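Long-range contact in 'Carboxyl esterase 2 (Tuber melanosporum Mel28, PDB 5MIF), which probably hydrolyses carboxylic esters, as an alpha/beta-hydrolase-fold carboxylesterase related to archaeal enzymes: residues A[217-222]-A[279-284]. Numbering follows the deposited sequence.
Sequences IYPATD and TLIVVA
I217, the last residue of strand 213-217, pairs with V282 in a parallel beta bridge, their CA atoms 5.0 Å apart and their side chains on the same face of the sheet. The CA of I217 also lies 3.6 Å from V282 O, in a bent CA-H...O contact. That carbonyl is the focus of the contact, since it also accepts the backbone N-H of Y218. The bond, 2.7 Å from Y218 N to V282 O, is short and almost straight, with 172° both at the hydrogen and at the oxygen. It is the one hydrogen bond between the two segments. At Y218 the chain leaves the sheet through a left-handed backbone conformation, and chi1 of 32°, short of a staggered value, leaves one face of the ring against I217, whose CG2 sits 3.4 Å above the ring plane, offset toward the rim. The edge of the same ring, at CD2, lies 4.4 Å from A284 N, while Y218 CA approaches V283 CG1. P219 closes the contact beside the strand, where its CD meets CG2 of I281, a side chain on the face opposite V282, at 4.2 Å. Beyond it the chain turns away from strand 279-284. The Y218 hydroxyl is hydrogen-bonded to A320 N, and the tyrosine ring meets F319 edge-to-face and H317 obliquely. H317 and D287, which Y218 also touches, probably form with S190 the Ser-His-Asp triad of this fold, consistent with the tyrosine lining the catalytic centre. In the central sheet of the alpha/beta hydrolase fold, strand 213-217 lies between strands 184-189 and 279-284, and the latter is flanked in turn by strand 307-312. V283 packs on helix 290-302, and T221 reaches F296 of that helix, so the departing loop and the strand share one helical neighbour.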
loop_
_atom_site.group_PDB
_atom_site.type_symbol
_atom_site.label_atom_id
_atom_site.label_comp_id
_atom_site.label_asym_id
_atom_site.label_seq_id
_atom_site.Cartn_x
_atom_site.Cartn_y
_atom_site.Cartn_z
ATOM N N ILE A 217 7.448 5.611 8.085
ATOM C CA ILE A 217 7.975 5.159 6.804
ATOM C C ILE A 217 9.354 4.514 7.036
ATOM O O ILE A 217 10.269 5.207 7.458
ATOM C CB ILE A 217 8.094 6.354 5.812
ATOM C CG1 ILE A 217 6.815 7.185 5.802
ATOM C CG2 ILE A 217 8.439 5.893 4.406
ATOM C CD1 ILE A 217 6.963 8.493 5.019
ATOM N N TYR A 218 9.488 3.214 6.750
ATOM C CA TYR A 218 10.689 2.406 7.055
ATOM C C TYR A 218 11.389 2.890 8.322
ATOM O O TYR A 218 12.552 3.299 8.285
ATOM C CB TYR A 218 11.692 2.351 5.876
ATOM C CG TYR A 218 11.767 3.579 4.990
ATOM C CD1 TYR A 218 12.404 4.747 5.419
ATOM C CD2 TYR A 218 11.222 3.558 3.707
ATOM C CE1 TYR A 218 12.467 5.858 4.604
ATOM C CE2 TYR A 218 11.298 4.668 2.877
ATOM C CZ TYR A 218 11.912 5.808 3.334
ATOM O OH TYR A 218 11.960 6.897 2.509
ATOM N N PRO A 219 10.662 2.880 9.444
ATOM C CA PRO A 219 11.180 3.498 10.662
ATOM C C PRO A 219 12.277 2.671 11.294
ATOM O O PRO A 219 12.288 1.445 11.140
ATOM C CB PRO A 219 9.958 3.540 11.575
ATOM C CG PRO A 219 9.192 2.328 11.183
ATOM C CD PRO A 219 9.390 2.176 9.690
ATOM N N ALA A 220 13.204 3.348 11.971
ATOM C CA ALA A 220 14.089 2.690 12.927
ATOM C C ALA A 220 13.311 2.593 14.228
ATOM O O ALA A 220 12.793 3.594 14.717
ATOM C CB ALA A 220 15.396 3.476 13.110
ATOM N N THR A 221 13.195 1.394 14.774
ATOM C CA THR A 221 12.424 1.214 15.993
ATOM C C THR A 221 13.265 0.589 17.091
ATOM O O THR A 221 12.922 0.672 18.272
ATOM C CB THR A 221 11.196 0.326 15.742
ATOM O OG1 THR A 221 11.639 -0.935 15.229
ATOM C CG2 THR A 221 10.275 0.959 14.727
ATOM N N ASP A 222 14.375 -0.021 16.695
ATOM C CA ASP A 222 15.243 -0.723 17.641
ATOM C C ASP A 222 16.701 -0.452 17.292
ATOM O O ASP A 222 17.207 -0.948 16.286
ATOM C CB ASP A 222 14.947 -2.228 17.624
ATOM C CG ASP A 222 15.585 -2.973 18.793
ATOM O OD1 ASP A 222 16.536 -2.446 19.408
ATOM O OD2 ASP A 222 15.119 -4.087 19.109
ATOM N N THR A 279 -1.881 3.787 13.560
ATOM C CA THR A 279 -0.629 3.933 12.858
ATOM C C THR A 279 -0.594 3.174 11.534
ATOM O O THR A 279 -1.028 2.020 11.448
ATOM C CB THR A 279 0.511 3.438 13.763
ATOM O OG1 THR A 279 0.603 4.299 14.907
ATOM C CG2 THR A 279 1.817 3.382 13.015
ATOM N N LEU A 280 -0.093 3.835 10.497
ATOM C CA LEU A 280 0.206 3.177 9.232
ATOM C C LEU A 280 1.725 3.045 9.066
ATOM O O LEU A 280 2.455 4.042 9.124
ATOM C CB LEU A 280 -0.395 3.961 8.059
ATOM C CG LEU A 280 0.122 3.599 6.663
ATOM C CD1 LEU A 280 -0.294 2.182 6.254
ATOM C CD2 LEU A 280 -0.372 4.598 5.648
ATOM N N ILE A 281 2.196 1.820 8.857
ATOM C CA ILE A 281 3.617 1.583 8.623
ATOM C C ILE A 281 3.874 1.096 7.207
ATOM O O ILE A 281 3.256 0.140 6.739
ATOM C CB ILE A 281 4.183 0.569 9.629
ATOM C CG1 ILE A 281 3.994 1.103 11.048
ATOM C CG2 ILE A 281 5.660 0.270 9.324
ATOM C CD1 ILE A 281 4.334 0.103 12.140
ATOM N N VAL A 282 4.781 1.773 6.520
ATOM C CA VAL A 282 5.155 1.403 5.164
ATOM C C VAL A 282 6.642 1.053 5.163
ATOM O O VAL A 282 7.447 1.815 5.683
ATOM C CB VAL A 282 4.857 2.559 4.181
ATOM C CG1 VAL A 282 5.291 2.197 2.787
ATOM C CG2 VAL A 282 3.365 2.897 4.209
ATOM N N VAL A 283 7.010 -0.094 4.602
ATOM C CA VAL A 283 8.425 -0.495 4.570
ATOM C C VAL A 283 8.870 -0.826 3.147
ATOM O O VAL A 283 8.049 -1.171 2.290
ATOM C CB VAL A 283 8.717 -1.718 5.482
ATOM C CG1 VAL A 283 8.491 -1.364 6.956
ATOM C CG2 VAL A 283 7.882 -2.937 5.048
ATOM N N ALA A 284 10.167 -0.680 2.887
ATOM C CA ALA A 284 10.729 -1.092 1.607
ATOM C C ALA A 284 11.127 -2.562 1.689
ATOM O O ALA A 284 11.553 -3.026 2.739
ATOM C CB ALA A 284 11.930 -0.226 1.237
#